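Local coordinates for protein putative phosphohistidine phosphatase, SixA (Nakamurella multipartita, PDB 4HBZ) that probably acts as a phosphohistidine phosphatase of the SixA type, belonging to branch 1 of the histidine phosphatase superfamily, whose members transfer phosphate by way of a histidine nucleophile, at residues 91-94 with 100-103; 28-33 with 37-42; 53-58 with 178-183. All coordinates share one frame; numbering follows the deposited sequence.

Interaction 1. Residues 91-94 with 100-103; sequences DELY and EILA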
ATOM      1  N   ASP A  91       0.346   9.672 -11.792  1.00 15.01           N
ATOM      2  CA  ASP A  91      -0.086   8.860 -12.919  1.00 16.13           C
ATOM      3  C   ASP A  91       0.698   7.570 -13.015  1.00 15.55           C
ATOM      4  O   ASP A  91       0.170   6.549 -13.497  1.00 15.60           O
ATOM      5  CB  ASP A  91       0.030   9.668 -14.203  1.00 18.28           C
ATOM      6  CG  ASP A  91      -1.044  10.740 -14.339  1.00 21.57           C
ATOM      7  OD1 ASP A  91      -2.253  10.572 -13.958  1.00 21.49           O
ATOM      8  OD2 ASP A  91      -0.698  11.790 -14.965  1.00 27.50           O
ATOM      9  N   GLU A  92       1.935   7.559 -12.526  1.00 15.14           N
ATOM     10  CA  GLU A  92       2.740   6.339 -12.512  1.00 15.89           C
ATOM     11  C   GLU A  92       2.064   5.219 -11.743  1.00 15.01           C
ATOM     12  O   GLU A  92       2.277   4.054 -12.067  1.00 16.14           O
ATOM     13  CB  GLU A  92       4.132   6.585 -11.930  1.00 17.43           C
ATOM     14  CG  GLU A  92       5.042   7.550 -12.735  1.00 20.77           C
ATOM     15  CD  GLU A  92       4.768   9.035 -12.560  1.00 23.49           C
ATOM     16  OE1 GLU A  92       3.780   9.496 -11.954  1.00 19.53           O
ATOM     17  OE2 GLU A  92       5.587   9.798 -13.119  1.00 27.20           O
ATOM     18  N   LEU A  93       1.199   5.534 -10.766  1.00 12.70           N
ATOM     19  CA  LEU A  93       0.519   4.505  -9.986  1.00 12.29           C
ATOM     20  C   LEU A  93      -0.741   4.011 -10.676  1.00 12.33           C
ATOM     21  O   LEU A  93      -1.328   3.047 -10.215  1.00 12.74           O
ATOM     22  CB  LEU A  93       0.207   4.972  -8.580  1.00 12.64           C
ATOM     23  CG  LEU A  93       1.212   4.671  -7.474  1.00 13.70           C
ATOM     24  CD1 LEU A  93       2.594   5.210  -7.788  1.00 14.46           C
ATOM     25  CD2 LEU A  93       0.728   5.127  -6.114  1.00 14.91           C
ATOM     26  N   TYR A  94      -1.158   4.653 -11.762  1.00 12.63           N
ATOM     27  CA  TYR A  94      -2.312   4.206 -12.557  1.00 12.77           C
ATOM     28  C   TYR A  94      -1.776   3.290 -13.668  1.00 13.45           C
ATOM     29  O   TYR A  94      -1.544   3.690 -14.786  1.00 15.18           O
ATOM     30  CB  TYR A  94      -3.077   5.396 -13.099  1.00 13.38           C
ATOM     31  CG  TYR A  94      -4.269   5.019 -13.952  1.00 13.66           C
ATOM     32  CD1 TYR A  94      -5.372   4.381 -13.411  1.00 13.06           C
ATOM     33  CD2 TYR A  94      -4.311   5.350 -15.310  1.00 14.78           C
ATOM     34  CE1 TYR A  94      -6.463   4.075 -14.147  1.00 12.75           C
ATOM     35  CE2 TYR A  94      -5.422   5.037 -16.078  1.00 14.89           C
ATOM     36  CZ  TYR A  94      -6.495   4.366 -15.469  1.00 15.15           C
ATOM     37  OH  TYR A  94      -7.601   4.101 -16.276  1.00 15.56           O
ATOM     38  N   GLU A 100       7.813   0.824 -10.624  1.00 14.01           N
ATOM     39  CA  GLU A 100       7.300   2.179 -10.612  1.00 15.95           C
ATOM     40  C   GLU A 100       6.761   2.573  -9.245  1.00 14.64           C
ATOM     41  O   GLU A 100       7.026   3.683  -8.746  1.00 16.30           O
ATOM     42  CB  GLU A 100       6.211   2.383 -11.651  1.00 17.90           C
ATOM     43  CG  GLU A 100       6.692   2.366 -13.078  1.00 21.59           C
ATOM     44  CD  GLU A 100       7.074   0.998 -13.594  1.00 25.53           C
ATOM     45  OE1 GLU A 100       6.546  -0.084 -13.212  1.00 22.34           O
ATOM     46  OE2 GLU A 100       7.980   0.961 -14.466  1.00 36.31           O
ATOM     47  N   ILE A 101       6.084   1.657  -8.589  1.00 13.81           N
ATOM     48  CA  ILE A 101       5.543   1.930  -7.262  1.00 13.91           C
ATOM     49  C   ILE A 101       6.716   2.092  -6.304  1.00 13.03           C
ATOM     50  O   ILE A 101       6.749   3.036  -5.510  1.00 13.88           O
ATOM     51  CB  ILE A 101       4.564   0.838  -6.795  1.00 15.32           C
ATOM     52  CG1 ILE A 101       3.155   1.102  -7.402  1.00 15.97           C
ATOM     53  CG2 ILE A 101       4.465   0.835  -5.305  1.00 15.18           C
ATOM     54  CD1 ILE A 101       3.008   1.446  -8.886  1.00 17.10           C
ATOM     55  N   LEU A 102       7.719   1.233  -6.388  1.00 13.07           N
ATOM     56  CA  LEU A 102       8.845   1.347  -5.492  1.00 14.12           C
ATOM     57  C   LEU A 102       9.671   2.595  -5.755  1.00 13.82           C
ATOM     58  O   LEU A 102      10.163   3.210  -4.804  1.00 14.23           O
ATOM     59  CB  LEU A 102       9.702   0.100  -5.490  1.00 14.75           C
ATOM     60  CG  LEU A 102       9.016  -1.170  -4.944  1.00 16.26           C
ATOM     61  CD1 LEU A 102       9.968  -2.336  -5.042  1.00 17.53           C
ATOM     62  CD2 LEU A 102       8.562  -1.010  -3.501  1.00 16.26           C
ATOM     63  N   ALA A 103       9.846   3.011  -7.017  1.00 12.77           N
ATOM     64  CA  ALA A 103      10.525   4.255  -7.302  1.00 13.97           C
ATOM     65  C   ALA A 103       9.829   5.434  -6.680  1.00 13.75           C
ATOM     66  O   ALA A 103      10.492   6.382  -6.232  1.00 14.97           O
ATOM     67  CB  ALA A 103      10.665   4.443  -8.799  1.00 14.86           C
TER
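Leu93 and Ile101 make the apolar contact here, at the start of a beta-alpha-beta crossover: strand 86-90 ends, 91-94 turns, helix 98-106 runs back, and the chain re-enters the mixed sheet as strand 114-119, parallel to the first. Residues 91-93 form a 3-10 turn, for which Tyr94 N to Asp91 O at 2.9 Å is the evidence, and this turn sets Leu93 opposite the first turns of the helix. Along Leu93, CB is still 4.5 Å from Ile101 CD1. CG then closes on the same methyl to 4.0 Å, and CD1 reaches it at 3.9 Å while also lying beside Ile101 CG1. The other branch, CD2, turns off, staying 4.9 Å from Ile101 CG1. Chi1 is -93°, some 33° past the staggered -60°; the Leu93 and Ile101 side chains cross at about a right angle. Ile101 answers with CG1 beside its own backbone N and CD1 bent back toward the turn, whereas CG2 lies anti to that N. Both residues are buried: Leu93 also packs on Val67 and Ser69 of strand 65-69, and Ile101 on Thr123 and Thr127 of helix 123-138. The glutamates mark the exposed border. Glu92 and Glu100 both start toward the opposing segment, but their carboxylates lead off, and Glu100 OE1 accepts the N-H of Gly97 just ahead of the helix. No hydrogen bond crosses the contact; the backbone enters it through Glu92 O, which lies 4.2 Å from Ile101 CD1 and 4.3 Å from Glu100 CB.

Interaction 2. Residues 28-33 with 37-42; sequences AAAGSA and HDRPLT. With ACY (acetic acid), chain F.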
ATOM      1  N   ALA A  28     -10.787   0.650  -3.023  1.00 11.21           N
ATOM      2  CA  ALA A  28     -12.050  -0.037  -2.745  1.00 11.40           C
ATOM      3  C   ALA A  28     -12.889  -0.192  -3.995  1.00 12.59           C
ATOM      4  O   ALA A  28     -12.564   0.313  -5.071  1.00 12.37           O
ATOM      5  CB  ALA A  28     -12.780   0.663  -1.647  1.00 12.45           C
ATOM      6  N   ALA A  29     -13.951  -0.974  -3.879  1.00 14.08           N
ATOM      7  CA  ALA A  29     -14.751  -1.406  -5.027  1.00 14.55           C
ATOM      8  C   ALA A  29     -15.330  -0.228  -5.789  1.00 15.23           C
ATOM      9  O   ALA A  29     -15.853   0.742  -5.178  1.00 15.04           O
ATOM     10  CB  ALA A  29     -15.846  -2.342  -4.574  1.00 16.56           C
ATOM     11  N   ALA A  30     -15.243  -0.294  -7.112  1.00 15.96           N
ATOM     12  CA  ALA A  30     -15.648   0.795  -7.968  1.00 16.57           C
ATOM     13  C   ALA A  30     -16.668   0.375  -9.033  1.00 17.02           C
ATOM     14  O   ALA A  30     -16.825  -0.801  -9.350  1.00 17.75           O
ATOM     15  CB  ALA A  30     -14.401   1.401  -8.623  1.00 17.25           C
ATOM     16  N   GLY A  31     -17.425   1.357  -9.457  1.00 16.84           N
ATOM     17  CA  GLY A  31     -18.533   1.154 -10.371  1.00 18.16           C
ATOM     18  C   GLY A  31     -18.147   1.435 -11.786  1.00 18.63           C
ATOM     19  O   GLY A  31     -16.983   1.306 -12.179  1.00 18.27           O
ATOM     20  N   SER A  32     -19.122   1.819 -12.592  0.50 19.59           N
ATOM     21  CA  SER A  32     -18.898   2.034 -14.012  0.50 20.95           C
ATOM     22  C   SER A  32     -18.869   3.516 -14.367  0.50 20.20           C
ATOM     23  O   SER A  32     -19.535   4.321 -13.727  0.50 19.79           O
ATOM     24  CB  SER A  32     -20.024   1.403 -14.806  0.50 23.15           C
ATOM     25  OG  SER A  32     -21.182   2.135 -14.543  0.50 25.71           O
ATOM     26  N   ALA A  33     -18.150   3.854 -15.443  1.00 19.03           N
ATOM     27  CA  ALA A  33     -18.081   5.215 -15.965  1.00 19.32           C
ATOM     28  C   ALA A  33     -17.651   5.118 -17.423  1.00 20.39           C
ATOM     29  O   ALA A  33     -17.094   4.092 -17.826  1.00 20.85           O
ATOM     30  CB  ALA A  33     -17.140   6.141 -15.200  1.00 19.42           C
ATOM     31  N   HIS A  37     -10.691   5.939 -15.871  1.00 14.13           N
ATOM     32  CA  HIS A  37      -9.990   6.717 -14.847  1.00 14.67           C
ATOM     33  C   HIS A  37     -11.021   7.463 -13.962  1.00 15.29           C
ATOM     34  O   HIS A  37     -10.726   7.700 -12.782  1.00 15.34           O
ATOM     35  CB  HIS A  37      -9.055   7.691 -15.587  1.00 16.12           C
ATOM     36  CG  HIS A  37      -8.040   8.368 -14.737  1.00 16.38           C
ATOM     37  ND1 HIS A  37      -8.186   9.667 -14.324  1.00 18.19           N
ATOM     38  CD2 HIS A  37      -6.826   7.960 -14.290  1.00 16.96           C
ATOM     39  CE1 HIS A  37      -7.111  10.033 -13.643  1.00 18.12           C
ATOM     40  NE2 HIS A  37      -6.274   9.009 -13.602  1.00 16.96           N
ATOM     41  N   ASP A  38     -12.225   7.715 -14.456  1.00 15.90           N
ATOM     42  CA  ASP A  38     -13.322   8.416 -13.730  1.00 17.41           C
ATOM     43  C   ASP A  38     -14.227   7.512 -12.924  1.00 17.86           C
ATOM     44  O   ASP A  38     -15.195   8.001 -12.245  1.00 17.29           O
ATOM     45  CB  ASP A  38     -14.230   9.165 -14.718  1.00 19.48           C
ATOM     46  CG  ASP A  38     -13.512  10.313 -15.398  1.00 22.64           C
ATOM     47  OD1 ASP A  38     -12.552  10.853 -14.799  1.00 26.16           O
ATOM     48  OD2 ASP A  38     -13.923  10.679 -16.517  1.00 27.28           O
ATOM     49  N   ARG A  39     -14.016   6.186 -12.988  1.00 15.57           N
ATOM     50  CA  ARG A  39     -14.949   5.298 -12.285  1.00 15.52           C
ATOM     51  C   ARG A  39     -14.951   5.581 -10.766  1.00 14.29           C
ATOM     52  O   ARG A  39     -13.909   5.594 -10.121  1.00 13.56           O
ATOM     53  CB  ARG A  39     -14.537   3.831 -12.489  1.00 14.91           C
ATOM     54  CG  ARG A  39     -14.808   3.362 -13.917  1.00 16.23           C
ATOM     55  CD  ARG A  39     -14.088   2.059 -14.258  1.00 17.21           C
ATOM     56  NE  ARG A  39     -14.528   1.035 -13.330  1.00 18.05           N
ATOM     57  CZ  ARG A  39     -13.780   0.114 -12.775  1.00 18.79           C
ATOM     58  NH1 ARG A  39     -12.482   0.010 -13.051  1.00 18.32           N
ATOM     59  NH2 ARG A  39     -14.339  -0.700 -11.869  1.00 19.89           N
ATOM     60  N   PRO A  40     -16.145   5.809 -10.188  1.00 15.70           N
ATOM     61  CA  PRO A  40     -16.229   6.152  -8.787  1.00 15.89           C
ATOM     62  C   PRO A  40     -16.321   4.916  -7.908  1.00 15.88           C
ATOM     63  O   PRO A  40     -16.650   3.820  -8.378  1.00 15.97           O
ATOM     64  CB  PRO A  40     -17.538   6.923  -8.736  1.00 16.35           C
ATOM     65  CG  PRO A  40     -18.406   6.186  -9.675  1.00 17.17           C
ATOM     66  CD  PRO A  40     -17.458   5.853 -10.854  1.00 16.66           C
ATOM     67  N   LEU A  41     -16.088   5.093  -6.611  1.00 15.21           N
ATOM     68  CA  LEU A  41     -16.404   4.008  -5.695  1.00 14.46           C
ATOM     69  C   LEU A  41     -17.908   3.727  -5.694  1.00 15.56           C
ATOM     70  O   LEU A  41     -18.761   4.647  -5.853  1.00 16.67           O
ATOM     71  CB  LEU A  41     -16.015   4.351  -4.276  1.00 14.60           C
ATOM     72  CG  LEU A  41     -14.489   4.509  -4.033  1.00 13.65           C
ATOM     73  CD1 LEU A  41     -14.250   4.864  -2.551  1.00 13.88           C
ATOM     74  CD2 LEU A  41     -13.709   3.327  -4.513  1.00 13.52           C
ATOM     75  N   THR A  42     -18.237   2.475  -5.460  1.00 15.43           N
ATOM     76  CA  THR A  42     -19.641   2.125  -5.195  1.00 16.93           C
ATOM     77  C   THR A  42     -19.962   2.471  -3.742  1.00 17.20           C
ATOM     78  O   THR A  42     -19.056   2.748  -2.938  1.00 17.10           O
ATOM     79  CB  THR A  42     -19.870   0.622  -5.390  1.00 17.25           C
ATOM     80  OG1 THR A  42     -19.105  -0.076  -4.421  1.00 16.82           O
ATOM     81  CG2 THR A  42     -19.493   0.171  -6.784  1.00 18.62           C
TER
HETATM   82  C   ACY F 205     -21.945   4.656 -17.050  1.00 53.33           C
HETATM   83  O   ACY F 205     -22.410   3.852 -16.207  1.00 55.96           O
HETATM   84  OXT ACY F 205     -21.208   4.272 -17.994  1.00 60.16           O
HETATM   85  CH3 ACY F 205     -22.289   6.113 -16.925  1.00 48.97           C
HETATM   86  O   HOH W   1     -16.968  -2.124 -11.800  1.00 34.99           O
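Gly31 O is gripped by the Arg39 guanidinium, chiefly through NE at 2.7 Å, with the N-H pointing well at the oxygen (160°). The carbonyl axis runs almost straight to NE (C=O...N 174°), and the oxygen lies near the guanidinium plane; a weak second bond comes from NH2 at 3.3 Å. A bend at chi3 (59°) folds the arginine back over the loop, so that Ala30 CB covers one face of its guanidinium. Water 1 donates to Ala30 O at 2.8 Å and accepts a weak bond from NH2, while NH1 forms a salt bridge with Asp36. Between the backbones, Gly31 N donates to Pro40 O at 2.8 Å and Thr42 N to Ala29 O at 3.0 Å. These two bonds frame Ala30 and Leu41 as a single antiparallel bridge, a non-hydrogen-bonded pair, within the loop joining strand 20-26 to helix 43-59. In histidine phosphatases the nucleophilic histidine ends that first strand, which probably places the bridge close to the active site. Apolar atoms fill in at both ends: Leu41 CD2 lies 4.0 Å from Ala28 CB, and Ala33 CB rests on the Arg39 backbone, 3.7 Å from Arg39 CA. Ser32 OG, in one of two conformers, donates doubtfully to O of an acetic acid (2.7 Å), probably from the crystallisation liquor. Thr42 is the N-cap of helix 43-59, its OG1 bonded to Gly45 N.

Interaction 3. Residues 53-58 with 178-183; sequences GQWLRG and LQLVQH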
ATOM      1  N   GLY A  53      -9.833   3.147   6.747  1.00 11.88           N
ATOM      2  CA  GLY A  53      -9.294   4.360   7.397  1.00 12.10           C
ATOM      3  C   GLY A  53      -9.383   4.381   8.905  1.00 12.03           C
ATOM      4  O   GLY A  53      -8.486   4.810   9.635  1.00 11.95           O
ATOM      5  N   GLN A  54     -10.547   3.965   9.403  1.00 12.06           N
ATOM      6  CA  GLN A  54     -10.770   3.899  10.833  1.00 11.98           C
ATOM      7  C   GLN A  54      -9.800   2.952  11.510  1.00 12.02           C
ATOM      8  O   GLN A  54      -9.278   3.221  12.587  1.00 12.64           O
ATOM      9  CB  GLN A  54     -12.241   3.535  11.103  1.00 12.66           C
ATOM     10  CG  GLN A  54     -13.149   4.736  10.781  1.00 13.19           C
ATOM     11  CD  GLN A  54     -14.622   4.400  10.752  1.00 15.34           C
ATOM     12  OE1 GLN A  54     -14.990   3.237  10.946  1.00 16.95           O
ATOM     13  NE2 GLN A  54     -15.463   5.368  10.498  1.00 16.11           N
ATOM     14  N   TRP A  55      -9.542   1.810  10.875  1.00 12.11           N
ATOM     15  CA  TRP A  55      -8.587   0.830  11.382  1.00 12.67           C
ATOM     16  C   TRP A  55      -7.201   1.409  11.385  1.00 12.29           C
ATOM     17  O   TRP A  55      -6.528   1.381  12.404  1.00 12.70           O
ATOM     18  CB  TRP A  55      -8.637  -0.474  10.576  1.00 13.80           C
ATOM     19  CG  TRP A  55      -7.843  -1.570  11.282  1.00 14.48           C
ATOM     20  CD1 TRP A  55      -8.359  -2.512  12.052  1.00 17.83           C
ATOM     21  CD2 TRP A  55      -6.443  -1.793  11.219  1.00 15.89           C
ATOM     22  NE1 TRP A  55      -7.372  -3.304  12.539  1.00 18.00           N
ATOM     23  CE2 TRP A  55      -6.181  -2.904  12.021  1.00 17.26           C
ATOM     24  CE3 TRP A  55      -5.391  -1.172  10.578  1.00 16.37           C
ATOM     25  CZ2 TRP A  55      -4.863  -3.384  12.214  1.00 16.60           C
ATOM     26  CZ3 TRP A  55      -4.099  -1.656  10.767  1.00 16.96           C
ATOM     27  CH2 TRP A  55      -3.877  -2.741  11.584  1.00 16.92           C
ATOM     28  N   LEU A  56      -6.781   1.979  10.268  1.00 11.50           N
ATOM     29  CA  LEU A  56      -5.428   2.574  10.143  1.00 11.87           C
ATOM     30  C   LEU A  56      -5.211   3.659  11.186  1.00 11.59           C
ATOM     31  O   LEU A  56      -4.173   3.659  11.847  1.00 12.82           O
ATOM     32  CB  LEU A  56      -5.220   3.154   8.744  1.00 12.71           C
ATOM     33  CG  LEU A  56      -5.067   2.097   7.641  1.00 13.18           C
ATOM     34  CD1 LEU A  56      -5.236   2.735   6.267  1.00 14.49           C
ATOM     35  CD2 LEU A  56      -3.762   1.335   7.765  1.00 13.33           C
ATOM     36  N   ARG A  57      -6.182   4.559  11.348  1.00 11.19           N
ATOM     37  CA  ARG A  57      -6.018   5.649  12.305  1.00 12.29           C
ATOM     38  C   ARG A  57      -6.088   5.193  13.766  1.00 12.43           C
ATOM     39  O   ARG A  57      -5.623   5.886  14.660  1.00 13.89           O
ATOM     40  CB  ARG A  57      -7.017   6.768  12.029  1.00 12.41           C
ATOM     41  CG  ARG A  57      -6.721   7.479  10.719  1.00 13.11           C
ATOM     42  CD  ARG A  57      -7.663   8.615  10.426  1.00 13.74           C
ATOM     43  NE  ARG A  57      -8.975   8.187   9.936  1.00 13.81           N
ATOM     44  CZ  ARG A  57     -10.089   8.080  10.634  1.00 14.58           C
ATOM     45  NH1 ARG A  57     -11.203   7.701  10.009  1.00 14.72           N
ATOM     46  NH2 ARG A  57     -10.134   8.395  11.914  1.00 14.55           N
ATOM     47  N   GLY A  58      -6.684   4.036  14.021  1.00 11.98           N
ATOM     48  CA  GLY A  58      -6.744   3.504  15.355  1.00 12.44           C
ATOM     49  C   GLY A  58      -5.612   2.599  15.751  1.00 13.15           C
ATOM     50  O   GLY A  58      -5.399   2.375  16.950  1.00 17.24           O
ATOM     51  N   LEU A 178       6.225  -8.641   6.282  1.00 13.78           N
ATOM     52  CA  LEU A 178       4.782  -8.481   6.338  1.00 13.55           C
ATOM     53  C   LEU A 178       4.314  -8.626   7.767  1.00 13.64           C
ATOM     54  O   LEU A 178       4.580  -9.689   8.408  1.00 16.10           O
ATOM     55  CB  LEU A 178       4.133  -9.524   5.457  1.00 14.78           C
ATOM     56  CG  LEU A 178       2.612  -9.529   5.375  1.00 15.27           C
ATOM     57  CD1 LEU A 178       2.070  -8.213   4.801  1.00 15.63           C
ATOM     58  CD2 LEU A 178       2.182 -10.653   4.468  1.00 16.76           C
ATOM     59  N   GLN A 179       3.591  -7.622   8.254  1.00 13.17           N
ATOM     60  CA  GLN A 179       3.018  -7.621   9.604  1.00 14.39           C
ATOM     61  C   GLN A 179       1.586  -8.154   9.622  1.00 14.52           C
ATOM     62  O   GLN A 179       1.220  -8.925  10.527  1.00 15.68           O
ATOM     63  CB  GLN A 179       3.085  -6.219  10.248  1.00 15.82           C
ATOM     64  CG  GLN A 179       4.489  -5.610  10.322  1.00 18.30           C
ATOM     65  CD  GLN A 179       5.476  -6.555  10.953  1.00 23.00           C
ATOM     66  OE1 GLN A 179       5.304  -6.948  12.113  1.00 28.09           O
ATOM     67  NE2 GLN A 179       6.489  -6.971  10.199  1.00 24.62           N
ATOM     68  N   LEU A 180       0.797  -7.689   8.670  1.00 13.82           N
ATOM     69  CA  LEU A 180      -0.603  -8.058   8.590  1.00 15.46           C
ATOM     70  C   LEU A 180      -1.198  -7.709   7.262  1.00 13.75           C
ATOM     71  O   LEU A 180      -0.747  -6.789   6.572  1.00 13.44           O
ATOM     72  CB  LEU A 180      -1.403  -7.459   9.725  1.00 20.26           C
ATOM     73  CG  LEU A 180      -1.460  -5.998   9.865  1.00 24.25           C
ATOM     74  CD1 LEU A 180      -2.829  -5.537   9.343  1.00 27.65           C
ATOM     75  CD2 LEU A 180      -1.337  -5.588  11.332  1.00 27.05           C
ATOM     76  N   VAL A 181      -2.274  -8.432   6.930  1.00 13.28           N
ATOM     77  CA  VAL A 181      -3.120  -8.109   5.804  1.00 12.45           C
ATOM     78  C   VAL A 181      -4.525  -7.942   6.384  1.00 12.79           C
ATOM     79  O   VAL A 181      -5.036  -8.869   7.041  1.00 13.55           O
ATOM     80  CB  VAL A 181      -3.066  -9.150   4.674  1.00 13.33           C
ATOM     81  CG1 VAL A 181      -3.966  -8.734   3.501  1.00 13.45           C
ATOM     82  CG2 VAL A 181      -1.632  -9.413   4.229  1.00 13.90           C
ATOM     83  N   GLN A 182      -5.106  -6.752   6.181  0.50 12.97           N
ATOM     84  CA  GLN A 182      -6.477  -6.431   6.612  0.50 13.50           C
ATOM     85  C   GLN A 182      -7.383  -6.435   5.415  0.50 12.03           C
ATOM     86  O   GLN A 182      -7.242  -5.644   4.488  0.50 11.92           O
ATOM     87  CB  GLN A 182      -6.519  -5.062   7.282  0.50 15.83           C
ATOM     88  CG  GLN A 182      -5.946  -5.080   8.684  0.50 17.98           C
ATOM     89  CD  GLN A 182      -6.767  -5.886   9.661  0.50 19.57           C
ATOM     90  OE1 GLN A 182      -6.203  -6.668  10.435  0.50 24.55           O
ATOM     91  NE2 GLN A 182      -8.089  -5.735   9.634  0.50 21.46           N
ATOM     92  N   HIS A 183      -8.340  -7.344   5.440  1.00 11.44           N
ATOM     93  CA  HIS A 183      -9.280  -7.524   4.366  1.00 12.30           C
ATOM     94  C   HIS A 183     -10.536  -6.669   4.548  1.00 14.05           C
ATOM     95  O   HIS A 183     -10.886  -6.268   5.653  1.00 13.76           O
ATOM     96  CB  HIS A 183      -9.637  -9.030   4.263  1.00 13.43           C
ATOM     97  CG  HIS A 183      -8.436  -9.887   4.030  1.00 13.23           C
ATOM     98  ND1 HIS A 183      -8.006 -10.209   2.759  1.00 15.77           N
ATOM     99  CD2 HIS A 183      -7.502 -10.364   4.869  1.00 14.27           C
ATOM    100  CE1 HIS A 183      -6.905 -10.911   2.836  1.00 14.40           C
ATOM    101  NE2 HIS A 183      -6.551 -11.001   4.095  1.00 15.34           N
TER
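Trp55 meets the end of strand 177-182 through two kinds of contact, neither of them a hydrogen bond across the segments. The first is stacking over the indole face by Gln182, in the conformer described here, one of two modelled; it holds for this copy and is uncertain for the other. Its CG makes a CH-pi contact 4.0 Å from the centroid of the six-membered ring, only 10° off the normal. The amide lies nearly flat on the ring system, the planes 10° apart: CD is 3.8 Å from Trp55 CE2, with NE2 toward the NE1 side and OE1 toward the CZ2 side. The bend at chi2 (-67°) folds the chain so that both CG and the amide lie over the indole. The second kind is apolar: Trp55 and Leu180 come from opposite directions, and Leu180 CD1 approaches Trp55 CH2 to 3.7 Å, obliquely to the ring, with CD2 beside the same carbon. Leu180 belongs to a classic beta bulge, in which it and Gln179 both face Val161. Through this contact helix 43-59 packs against strand 177-182, an edge strand of the sheet within this chain, with His59 of the same helix stacked on Trp55 and Phe159 of adjacent strand 159-164 also meeting its ring.

In the fold
Interactions 1 and 2, with centres about 20 Å apart, follow strands 86-90 and 20-26, which run parallel, and so lie toward the same end of the sheet, where the catalytic pocket of this family is expected. They touch, Tyr94 OH lying 3.6 Å from His37 N, and share partners: Asp36 accepts Tyr94 OH and pairs with Arg39, while Thr70 OG1 bonds to both Asp91 and His37. Interaction 3 stands apart: its nearest atoms are about 13 Å from interaction 1, across the chain's centre, and about 9 Å from interaction 2. Helix 43-59 joins interactions 2 and 3, beginning right after Thr42 and carrying Trp55 near its end.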